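Local coordinates for protein orotidine 5'-phosphate decarboxylase (Sulfolobus solfataricus, PDB 4DBE) that probably catalyses the decarboxylation of orotidine 5'-monophosphate to uridine 5'-monophosphate, the last step of de novo UMP synthesis, at residues V6-D11 and N24-I29; L110-S115 and N129-I134; V162-G167 and Y183-R188. One frame throughout, in Å; residues are numbered along the deposited sequence.

Contact 1: V6-D11 and N24-I29; sequences VILAMD and NELYGI. With BMP (6-hydroxyuridine-5'-phosphate), chain C.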
loop_
_atom_site.group_PDB
_atom_site.type_symbol
_atom_site.label_atom_id
_atom_site.label_comp_id
_atom_site.label_asym_id
_atom_site.label_seq_id
_atom_site.Cartn_x
_atom_site.Cartn_y
_atom_site.Cartn_z
ATOM N N VAL A 6 23.360 -3.447 5.385
ATOM C CA VAL A 6 22.077 -3.438 6.075
ATOM C C VAL A 6 21.250 -2.182 5.792
ATOM O O VAL A 6 21.764 -1.064 5.809
ATOM C CB VAL A 6 22.243 -3.598 7.591
ATOM C CG1 VAL A 6 20.888 -3.528 8.276
ATOM C CG2 VAL A 6 22.929 -4.915 7.898
ATOM N N ILE A 7 19.971 -2.400 5.508
ATOM C CA ILE A 7 18.985 -1.338 5.468
ATOM C C ILE A 7 18.087 -1.569 6.680
ATOM O O ILE A 7 17.432 -2.606 6.786
ATOM C CB ILE A 7 18.158 -1.362 4.152
ATOM C CG1 ILE A 7 19.063 -1.069 2.949
ATOM C CG2 ILE A 7 16.998 -0.325 4.207
ATOM C CD1 ILE A 7 18.360 -1.134 1.584
ATOM N N LEU A 8 18.100 -0.621 7.607
ATOM C CA LEU A 8 17.246 -0.696 8.793
ATOM C C LEU A 8 15.797 -0.481 8.395
ATOM O O LEU A 8 15.466 0.540 7.782
ATOM C CB LEU A 8 17.664 0.370 9.799
ATOM C CG LEU A 8 16.722 0.563 10.999
ATOM C CD1 LEU A 8 16.784 -0.665 11.877
ATOM C CD2 LEU A 8 17.109 1.816 11.780
ATOM N N ALA A 9 14.936 -1.445 8.715
ATOM C CA ALA A 9 13.514 -1.258 8.484
ATOM C C ALA A 9 12.939 -0.561 9.715
ATOM O O ALA A 9 12.580 -1.211 10.702
ATOM C CB ALA A 9 12.802 -2.579 8.216
ATOM N N MET A 10 12.907 0.765 9.661
ATOM C CA MET A 10 12.393 1.541 10.774
ATOM C C MET A 10 10.870 1.563 10.722
ATOM O O MET A 10 10.254 2.494 10.196
ATOM C CB MET A 10 12.973 2.961 10.772
ATOM C CG MET A 10 12.777 3.707 12.090
ATOM S SD MET A 10 13.701 5.252 12.073
ATOM C CE MET A 10 15.233 4.673 11.354
ATOM N N ASP A 11 10.273 0.512 11.274
ATOM C CA ASP A 11 8.822 0.385 11.348
ATOM C C ASP A 11 8.314 0.787 12.724
ATOM O O ASP A 11 7.119 0.744 12.992
ATOM C CB ASP A 11 8.430 -1.062 11.049
ATOM C CG ASP A 11 8.746 -1.451 9.626
ATOM O OD1 ASP A 11 8.515 -0.606 8.728
ATOM O OD2 ASP A 11 9.239 -2.587 9.393
ATOM N N ASN A 24 26.724 5.317 10.407
ATOM C CA ASN A 24 27.918 4.952 9.679
ATOM C C ASN A 24 28.079 3.440 9.588
ATOM O O ASN A 24 29.066 2.944 9.047
ATOM C CB ASN A 24 29.134 5.582 10.370
ATOM C CG ASN A 24 29.377 5.015 11.763
ATOM O OD1 ASN A 24 28.443 4.706 12.499
ATOM N ND2 ASN A 24 30.646 4.869 12.122
ATOM N N GLU A 25 27.092 2.714 10.108
ATOM C CA GLU A 25 27.136 1.258 10.146
ATOM C C GLU A 25 25.896 0.636 9.503
ATOM O O GLU A 25 25.537 -0.505 9.796
ATOM C CB GLU A 25 27.300 0.776 11.587
ATOM C CG GLU A 25 28.576 1.282 12.223
ATOM C CD GLU A 25 28.651 1.004 13.705
ATOM O OE1 GLU A 25 28.783 -0.177 14.089
ATOM O OE2 GLU A 25 28.584 1.980 14.483
ATOM N N LEU A 26 25.262 1.408 8.627
ATOM C CA LEU A 26 24.100 0.986 7.854
ATOM C C LEU A 26 24.322 1.468 6.437
ATOM O O LEU A 26 24.986 2.487 6.235
ATOM C CB LEU A 26 22.833 1.692 8.351
ATOM C CG LEU A 26 22.161 1.302 9.658
ATOM C CD1 LEU A 26 21.090 2.340 9.996
ATOM C CD2 LEU A 26 21.564 -0.097 9.566
ATOM N N TYR A 27 23.767 0.757 5.458
ATOM C CA TYR A 27 23.681 1.328 4.122
ATOM C C TYR A 27 22.560 2.368 4.096
ATOM O O TYR A 27 22.746 3.494 3.625
ATOM C CB TYR A 27 23.428 0.267 3.046
ATOM C CG TYR A 27 23.109 0.923 1.724
ATOM C CD1 TYR A 27 24.098 1.571 1.001
ATOM C CD2 TYR A 27 21.807 0.939 1.226
ATOM C CE1 TYR A 27 23.810 2.202 -0.205
ATOM C CE2 TYR A 27 21.512 1.568 0.029
ATOM C CZ TYR A 27 22.521 2.194 -0.682
ATOM O OH TYR A 27 22.228 2.823 -1.871
ATOM N N GLY A 28 21.390 1.997 4.605
ATOM C CA GLY A 28 20.261 2.911 4.549
ATOM C C GLY A 28 19.192 2.668 5.594
ATOM O O GLY A 28 19.313 1.788 6.446
ATOM N N ILE A 29 18.134 3.460 5.520
ATOM C CA ILE A 29 16.988 3.303 6.407
ATOM C C ILE A 29 15.751 3.215 5.542
ATOM O O ILE A 29 15.550 4.037 4.635
ATOM C CB ILE A 29 16.864 4.519 7.339
ATOM C CG1 ILE A 29 18.121 4.618 8.204
ATOM C CG2 ILE A 29 15.598 4.411 8.189
ATOM C CD1 ILE A 29 18.187 5.878 9.065
HETATM P P BMP C . 11.306 -7.625 9.904
HETATM O OP1 BMP C . 10.794 -8.939 9.495
HETATM O OP2 BMP C . 10.986 -7.102 11.398
HETATM O OP3 BMP C . 12.899 -7.681 9.814
HETATM O "O5'" BMP C . 10.867 -6.500 8.854
HETATM C "C5'" BMP C . 10.909 -6.723 7.454
HETATM C "C4'" BMP C . 10.660 -5.434 6.694
HETATM O "O4'" BMP C . 10.667 -5.719 5.271
HETATM C "C3'" BMP C . 9.319 -4.759 6.988
HETATM O "O3'" BMP C . 9.445 -3.347 6.834
HETATM C "C2'" BMP C . 8.430 -5.309 5.877
HETATM O "O2'" BMP C . 7.327 -4.496 5.560
HETATM C "C1'" BMP C . 9.416 -5.393 4.708
HETATM N N1 BMP C . 9.081 -6.424 3.708
HETATM C C2 BMP C . 8.897 -7.717 4.052
HETATM O O2 BMP C . 8.979 -8.073 5.211
HETATM N N3 BMP C . 8.591 -8.643 3.120
HETATM C C4 BMP C . 8.487 -8.313 1.811
HETATM O O4 BMP C . 8.219 -9.171 0.977
HETATM C C5 BMP C . 8.696 -6.976 1.421
HETATM C C6 BMP C . 9.001 -6.052 2.391
HETATM O O1 BMP C . 9.220 -4.773 2.061
#

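Contact 2: L110-S115 and N129-I134; sequences LVAVMS and NVIREI. With BMP (6-hydroxyuridine-5'-phosphate), chain C.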
loop_
_atom_site.group_PDB
_atom_site.type_symbol
_atom_site.label_atom_id
_atom_site.label_comp_id
_atom_site.label_asym_id
_atom_site.label_seq_id
_atom_site.Cartn_x
_atom_site.Cartn_y
_atom_site.Cartn_z
ATOM N N LEU A 110 10.828 -1.631 -7.064
ATOM C CA LEU A 110 9.597 -2.382 -7.273
ATOM C C LEU A 110 9.619 -3.700 -6.509
ATOM O O LEU A 110 10.608 -4.429 -6.545
ATOM C CB LEU A 110 9.346 -2.631 -8.765
ATOM C CG LEU A 110 8.961 -1.419 -9.627
ATOM C CD1 LEU A 110 8.705 -1.825 -11.090
ATOM C CD2 LEU A 110 7.734 -0.710 -9.057
ATOM N N VAL A 111 8.525 -3.996 -5.817
ATOM C CA VAL A 111 8.384 -5.283 -5.149
ATOM C C VAL A 111 8.225 -6.391 -6.190
ATOM O O VAL A 111 7.228 -6.437 -6.910
ATOM C CB VAL A 111 7.186 -5.319 -4.199
ATOM C CG1 VAL A 111 7.032 -6.741 -3.599
ATOM C CG2 VAL A 111 7.353 -4.267 -3.106
ATOM N N ALA A 112 9.204 -7.285 -6.238
ATOM C CA ALA A 112 9.224 -8.396 -7.203
ATOM C C ALA A 112 8.716 -9.710 -6.613
ATOM O O ALA A 112 7.825 -10.349 -7.167
ATOM C CB ALA A 112 10.632 -8.585 -7.737
ATOM N N VAL A 113 9.300 -10.125 -5.493
ATOM C CA VAL A 113 8.892 -11.361 -4.838
ATOM C C VAL A 113 8.848 -11.086 -3.339
ATOM O O VAL A 113 9.840 -10.639 -2.767
ATOM C CB VAL A 113 9.900 -12.481 -5.097
ATOM C CG1 VAL A 113 9.454 -13.785 -4.392
ATOM C CG2 VAL A 113 10.107 -12.681 -6.606
ATOM N N MET A 114 7.714 -11.341 -2.697
ATOM C CA MET A 114 7.633 -11.058 -1.267
ATOM C C MET A 114 8.150 -12.203 -0.392
ATOM O O MET A 114 8.424 -13.315 -0.884
ATOM C CB MET A 114 6.225 -10.604 -0.864
ATOM C CG MET A 114 5.889 -9.209 -1.392
ATOM S SD MET A 114 4.325 -8.605 -0.753
ATOM C CE MET A 114 4.758 -8.289 0.964
ATOM N N SER A 115 8.304 -11.923 0.902
ATOM C CA SER A 115 8.984 -12.862 1.798
ATOM C C SER A 115 8.069 -13.900 2.442
ATOM O O SER A 115 8.535 -14.948 2.889
ATOM C CB SER A 115 9.770 -12.103 2.879
ATOM O OG SER A 115 8.895 -11.320 3.680
ATOM N N ASN A 129 8.215 -8.261 -16.831
ATOM C CA ASN A 129 7.953 -7.336 -17.927
ATOM C C ASN A 129 7.607 -5.940 -17.400
ATOM O O ASN A 129 8.063 -4.926 -17.947
ATOM C CB ASN A 129 6.826 -7.863 -18.808
ATOM C CG ASN A 129 7.333 -8.697 -19.982
ATOM O OD1 ASN A 129 8.504 -9.095 -20.037
ATOM N ND2 ASN A 129 6.442 -8.961 -20.931
ATOM N N VAL A 130 6.798 -5.892 -16.340
ATOM C CA VAL A 130 6.493 -4.618 -15.690
ATOM C C VAL A 130 7.799 -3.947 -15.285
ATOM O O VAL A 130 8.039 -2.773 -15.575
ATOM C CB VAL A 130 5.638 -4.799 -14.400
ATOM C CG1 VAL A 130 5.561 -3.476 -13.623
ATOM C CG2 VAL A 130 4.244 -5.308 -14.731
ATOM N N ILE A 131 8.640 -4.706 -14.598
ATOM C CA ILE A 131 9.899 -4.185 -14.091
ATOM C C ILE A 131 10.791 -3.696 -15.211
ATOM O O ILE A 131 11.341 -2.590 -15.160
ATOM C CB ILE A 131 10.642 -5.245 -13.232
ATOM C CG1 ILE A 131 9.890 -5.489 -11.923
ATOM C CG2 ILE A 131 12.063 -4.803 -12.948
ATOM C CD1 ILE A 131 10.368 -6.724 -11.152
ATOM N N ARG A 132 10.933 -4.531 -16.238
ATOM C CA ARG A 132 11.765 -4.199 -17.378
ATOM C C ARG A 132 11.246 -2.934 -18.053
ATOM O O ARG A 132 12.018 -2.059 -18.447
ATOM C CB ARG A 132 11.784 -5.387 -18.352
ATOM C CG ARG A 132 13.140 -5.721 -18.888
ATOM C CD ARG A 132 13.108 -7.069 -19.597
ATOM N NE ARG A 132 13.858 -8.073 -18.857
ATOM C CZ ARG A 132 13.412 -9.298 -18.591
ATOM N NH1 ARG A 132 12.201 -9.675 -18.997
ATOM N NH2 ARG A 132 14.181 -10.145 -17.919
ATOM N N GLU A 133 9.928 -2.836 -18.166
ATOM C CA GLU A 133 9.281 -1.668 -18.764
ATOM C C GLU A 133 9.472 -0.384 -17.945
ATOM O O GLU A 133 9.832 0.664 -18.479
ATOM C CB GLU A 133 7.795 -1.978 -18.952
ATOM C CG GLU A 133 6.985 -0.952 -19.705
ATOM C CD GLU A 133 5.615 -1.498 -20.069
ATOM O OE1 GLU A 133 4.713 -0.693 -20.397
ATOM O OE2 GLU A 133 5.447 -2.742 -20.021
ATOM N N ILE A 134 9.232 -0.469 -16.642
ATOM C CA ILE A 134 9.353 0.698 -15.776
ATOM C C ILE A 134 10.807 1.110 -15.587
ATOM O O ILE A 134 11.122 2.292 -15.516
ATOM C CB ILE A 134 8.720 0.427 -14.400
ATOM C CG1 ILE A 134 7.199 0.307 -14.536
ATOM C CG2 ILE A 134 9.089 1.519 -13.426
ATOM C CD1 ILE A 134 6.533 1.571 -15.059
HETATM P P BMP C . 11.306 -7.625 9.904
HETATM O OP1 BMP C . 10.794 -8.939 9.495
HETATM O OP2 BMP C . 10.986 -7.102 11.398
HETATM O OP3 BMP C . 12.899 -7.681 9.814
HETATM O "O5'" BMP C . 10.867 -6.500 8.854
HETATM C "C5'" BMP C . 10.909 -6.723 7.454
HETATM C "C4'" BMP C . 10.660 -5.434 6.694
HETATM O "O4'" BMP C . 10.667 -5.719 5.271
HETATM C "C3'" BMP C . 9.319 -4.759 6.988
HETATM O "O3'" BMP C . 9.445 -3.347 6.834
HETATM C "C2'" BMP C . 8.430 -5.309 5.877
HETATM O "O2'" BMP C . 7.327 -4.496 5.560
HETATM C "C1'" BMP C . 9.416 -5.393 4.708
HETATM N N1 BMP C . 9.081 -6.424 3.708
HETATM C C2 BMP C . 8.897 -7.717 4.052
HETATM O O2 BMP C . 8.979 -8.073 5.211
HETATM N N3 BMP C . 8.591 -8.643 3.120
HETATM C C4 BMP C . 8.487 -8.313 1.811
HETATM O O4 BMP C . 8.219 -9.171 0.977
HETATM C C5 BMP C . 8.696 -6.976 1.421
HETATM C C6 BMP C . 9.001 -6.052 2.391
HETATM O O1 BMP C . 9.220 -4.773 2.061
#

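Contact 3: V162-G167 and Y183-R188; sequences VSPGMG and YEIIGR. With BMP (6-hydroxyuridine-5'-phosphate), chain C.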
loop_
_atom_site.group_PDB
_atom_site.type_symbol
_atom_site.label_atom_id
_atom_site.label_comp_id
_atom_site.label_asym_id
_atom_site.label_seq_id
_atom_site.Cartn_x
_atom_site.Cartn_y
_atom_site.Cartn_z
ATOM N N VAL A 162 17.130 -5.507 -3.042
ATOM C CA VAL A 162 17.051 -5.419 -1.579
ATOM C C VAL A 162 16.180 -6.548 -1.064
ATOM O O VAL A 162 15.155 -6.883 -1.669
ATOM C CB VAL A 162 16.531 -4.032 -1.094
ATOM C CG1 VAL A 162 17.491 -2.945 -1.535
ATOM C CG2 VAL A 162 15.121 -3.755 -1.619
ATOM N N SER A 163 16.608 -7.158 0.035
ATOM C CA SER A 163 15.974 -8.381 0.491
ATOM C C SER A 163 15.620 -8.360 1.979
ATOM O O SER A 163 16.508 -8.356 2.838
ATOM C CB SER A 163 16.877 -9.578 0.199
ATOM O OG SER A 163 17.141 -9.658 -1.194
ATOM N N PRO A 164 14.319 -8.379 2.273
ATOM C CA PRO A 164 13.820 -8.445 3.651
ATOM C C PRO A 164 13.460 -9.889 4.036
ATOM O O PRO A 164 13.481 -10.768 3.168
ATOM C CB PRO A 164 12.556 -7.590 3.579
ATOM C CG PRO A 164 12.021 -7.878 2.211
ATOM C CD PRO A 164 13.224 -8.156 1.308
ATOM N N GLY A 165 13.133 -10.122 5.309
ATOM C CA GLY A 165 12.766 -11.450 5.799
ATOM C C GLY A 165 13.912 -12.087 6.556
ATOM O O GLY A 165 13.937 -13.321 6.777
ATOM N N MET A 166 14.882 -11.259 6.940
ATOM C CA MET A 166 16.048 -11.732 7.685
ATOM C C MET A 166 15.850 -11.603 9.198
ATOM O O MET A 166 15.341 -10.589 9.706
ATOM C CB MET A 166 17.319 -10.997 7.254
ATOM C CG MET A 166 17.474 -10.833 5.732
ATOM S SD MET A 166 17.201 -12.332 4.751
ATOM C CE MET A 166 18.726 -13.246 5.022
ATOM N N GLY A 167 16.253 -12.645 9.913
ATOM C CA GLY A 167 16.059 -12.706 11.346
ATOM C C GLY A 167 14.679 -13.198 11.702
ATOM O O GLY A 167 14.404 -14.393 11.635
ATOM N N TYR A 183 21.615 -5.608 -0.699
ATOM C CA TYR A 183 21.358 -5.183 0.675
ATOM C C TYR A 183 20.292 -6.044 1.317
ATOM O O TYR A 183 19.384 -6.544 0.636
ATOM C CB TYR A 183 20.920 -3.709 0.689
ATOM C CG TYR A 183 21.942 -2.810 0.049
ATOM C CD1 TYR A 183 23.192 -2.637 0.629
ATOM C CD2 TYR A 183 21.677 -2.152 -1.149
ATOM C CE1 TYR A 183 24.145 -1.830 0.044
ATOM C CE2 TYR A 183 22.628 -1.331 -1.733
ATOM C CZ TYR A 183 23.858 -1.179 -1.130
ATOM O OH TYR A 183 24.813 -0.374 -1.701
ATOM N N GLU A 184 20.402 -6.236 2.627
ATOM C CA GLU A 184 19.375 -6.964 3.359
ATOM C C GLU A 184 18.618 -5.996 4.262
ATOM O O GLU A 184 19.213 -5.165 4.955
ATOM C CB GLU A 184 19.963 -8.131 4.162
ATOM C CG GLU A 184 20.489 -9.226 3.244
ATOM C CD GLU A 184 21.066 -10.424 3.967
ATOM O OE1 GLU A 184 20.989 -10.464 5.212
ATOM O OE2 GLU A 184 21.595 -11.329 3.265
ATOM N N ILE A 185 17.296 -6.099 4.209
ATOM C CA ILE A 185 16.424 -5.240 4.988
ATOM C C ILE A 185 16.113 -5.938 6.301
ATOM O O ILE A 185 15.641 -7.078 6.301
ATOM C CB ILE A 185 15.111 -5.012 4.249
ATOM C CG1 ILE A 185 15.362 -4.213 2.970
ATOM C CG2 ILE A 185 14.123 -4.263 5.149
ATOM C CD1 ILE A 185 14.192 -4.252 1.979
ATOM N N ILE A 186 16.361 -5.261 7.420
ATOM C CA ILE A 186 16.193 -5.915 8.720
ATOM C C ILE A 186 15.461 -4.992 9.688
ATOM O O ILE A 186 15.889 -3.842 9.912
ATOM C CB ILE A 186 17.555 -6.318 9.312
ATOM C CG1 ILE A 186 18.328 -7.194 8.323
ATOM C CG2 ILE A 186 17.384 -7.031 10.651
ATOM C CD1 ILE A 186 19.789 -7.341 8.681
ATOM N N GLY A 187 14.363 -5.490 10.256
ATOM C CA GLY A 187 13.530 -4.675 11.142
ATOM C C GLY A 187 13.605 -5.126 12.596
ATOM O O GLY A 187 14.502 -4.729 13.351
ATOM N N ARG A 188 12.665 -5.974 12.983
ATOM C CA ARG A 188 12.535 -6.408 14.384
ATOM C C ARG A 188 13.804 -6.936 15.060
ATOM O O ARG A 188 14.004 -6.714 16.251
ATOM C CB ARG A 188 11.414 -7.442 14.506
ATOM C CG ARG A 188 10.033 -6.856 14.391
ATOM C CD ARG A 188 9.011 -7.937 14.129
ATOM N NE ARG A 188 9.089 -8.445 12.762
ATOM C CZ ARG A 188 8.297 -9.401 12.290
ATOM N NH1 ARG A 188 7.401 -9.970 13.084
ATOM N NH2 ARG A 188 8.408 -9.805 11.031
HETATM P P BMP C . 11.306 -7.625 9.904
HETATM O OP1 BMP C . 10.794 -8.939 9.495
HETATM O OP2 BMP C . 10.986 -7.102 11.398
HETATM O OP3 BMP C . 12.899 -7.681 9.814
HETATM O "O5'" BMP C . 10.867 -6.500 8.854
HETATM C "C5'" BMP C . 10.909 -6.723 7.454
HETATM C "C4'" BMP C . 10.660 -5.434 6.694
HETATM O "O4'" BMP C . 10.667 -5.719 5.271
HETATM C "C3'" BMP C . 9.319 -4.759 6.988
HETATM O "O3'" BMP C . 9.445 -3.347 6.834
HETATM C "C2'" BMP C . 8.430 -5.309 5.877
HETATM O "O2'" BMP C . 7.327 -4.496 5.560
HETATM C "C1'" BMP C . 9.416 -5.393 4.708
HETATM N N1 BMP C . 9.081 -6.424 3.708
HETATM C C2 BMP C . 8.897 -7.717 4.052
HETATM O O2 BMP C . 8.979 -8.073 5.211
HETATM N N3 BMP C . 8.591 -8.643 3.120
HETATM C C4 BMP C . 8.487 -8.313 1.811
HETATM O O4 BMP C . 8.219 -9.171 0.977
HETATM C C5 BMP C . 8.696 -6.976 1.421
HETATM C C6 BMP C . 9.001 -6.052 2.391
HETATM O O1 BMP C . 9.220 -4.773 2.061
HETATM O O HOH W 1 13.805 -8.482 7.458
#

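Contact 1: V6-D11 and N24-I29
Val-6 and Leu-26 form the first bump and hollow of this contact. Leu-26 CD2 presses on Val-6 CG1 at 3.7 Å and reaches on to the CB of Leu-8 at 3.9 Å. The leucine fork thus fills the dip between two residues of 6-11. Val-6 O is gripped by two donors. Tyr-27 N binds Val-6 O in the carbonyl plane at 2.7 Å, and Gly-28 N adds a weak bond. Ile-7 and Tyr-27 lie side by side and point the same way. The tyrosine CG is anti to the backbone N (chi1 170°), which sets the ring edge against Ile-7 CG1, 3.8 Å from Tyr-27 CD2. The hydroxyl of Tyr-27 is bonded to Glu-55.

These are strands 6-10 and 28-32 of the TIM barrel, parallel neighbours joined through helix 16-22. Gly-28 pairs with Ile-7. Gly-28 has no side chain, so the isoleucine lies over bare backbone, with Ile-7 CG2 3.9 Å from Gly-28 O. Leu-8 N gives its hydrogen to Gly-28 O at 2.9 Å. Ile-29 lies on the face with Leu-8, near Met-10, where the fine detail of the model is doubtful. On the outside of the barrel, Val-6 and Leu-26 both meet Leu-200 of helix 196-213. At the far end of 6-11, Asp-11 OD2 accepts a hydrogen bond from the ligand O3' at 2.7 Å.

Contact 2: L110-S115 and N129-I134
Leu-110 and Ile-131 slide past each other in opposite directions. The leucine comes from strand 107-113 and the isoleucine from helix 124-134. Leu-110 points toward the helix. Its CD1 methyl ends in a hollow between three helix residues. Leu-110 CD1 lies 3.9 Å from Ile-131 CG1 and 4.0 Å from Ile-134 CB. Val-130 CG1 closes the hollow more loosely, at 4.4 Å from Leu-110 CD1. Ile-131 runs alongside the leucine and carries its own end further along the strand. There Ile-131 CD1 rests on the methyl of Ala-112, 3.9 Å from its CB. All five of these side chains are buried and apolar, so the contact is purely hydrophobic. Phe-156 and Met-159 also touch Ile-131, while Leu-94 of helix 90-103 packs on Val-130 and Ile-134.

Beyond the strand end the chain turns to the ligand. Ser-115 N gives a hydrogen bond to the base O4 at 2.8 Å. Ser-115 OG sits between the backbone N and the carbonyl carbon (chi1 62°) and accepts the base N3-H at 2.8 Å, bent to 155°. Gln-169 OE1 is a second partner of this hydroxyl. One residue therefore meets both a donor and an acceptor on one edge of the pyrimidine. Strand 110-113 and helix segment 129-134 run 151° apart, nearly antiparallel, as expected for the first two elements of a beta-alpha-beta unit in a TIM barrel, with the binding loop at the C-terminal end of the strand.

Contact 3: V162-G167 and Y183-R188
Ile-185 wedges its side chain against Val-162 and Pro-164, and this is the tight part of the contact. Its CG1 branch lies anti to the carbonyl carbon (chi1 -66°), and the Ile-185 CD1 tip crosses Val-162 CG2 at 3.7 Å. Its CB lies 3.7 Å from Pro-164 CB, the two side chains pointing the same way. The backbones are zipped as parallel strands here. Ser-163 N binds Tyr-183 O, and Ser-163 O takes the N-H of Ile-185 at 2.8 Å from above the carbonyl plane. The polar ends are buried too: Ser-163 OG is bonded to Val-141 O, and the Glu-184 carboxylate to Gly-174 N and Val-177 N. Met-166, modelled in two conformers, is also buried. In one of them it crosses Glu-184 at about a right angle, with Met-166 CG 3.6 Å from Glu-184 OE1, and its CB faces Ile-186 CG1.

The packing loosens toward the partly exposed Gly-167 and Arg-188. Water 1 bridges the two segments and the phosphate. It accepts from Gly-165 N and lies within hydrogen-bonding distance of Ile-185 O and the phosphate OP3. Gly-187 N binds OP3 directly at 2.7 Å. A CB on Gly-187 would run into OP2. Arg-188 grips OP2 twice, through N at 2.6 Å and NE at 2.7 Å, and NH2 reaches OP1 at 3.0 Å. The guanidinium meets the phosphate edge-on, with phosphorus in its plane. Tyr-67 of the second subunit forms a cation-pi contact with it. A leucine in place of Arg-188 would probably leave OP1 and OP2 without the guanidinium charge, OP2 keeping the backbone N-H, and Tyr-67 of the second subunit without a cation partner.

Gly-187 is the N-cap of helix 188-191, so backbone N-H groups, the helix start and an arginine converge on the phosphate. Such a site probably stabilises the phosphate dianion of a nucleoside monophosphate.

How the contacts relate
The three contacts belong to one eight-stranded barrel and all reach the same bound nucleotide. Contacts 1 and 3 are neighbours, their centres 9 Å apart, because strands 6-10 and 183-186 close the barrel side by side. Ala-9 N lies 2.8 Å from Ile-186 O, a probable hydrogen bond across that seam. Contact 2 lies across the chain's centre from contact 1, centres about 22 Å apart. It touches contact 3 at Ser-115, whose CB lies 4.0 Å from Pro-164 O. Around the ligand the work divides: contact 1 holds the ribose, contact 2 the base and contact 3 the phosphate, with Pro-164 also packing against the base. Lys-61 and, from the second subunit, Asp-64 also bind it.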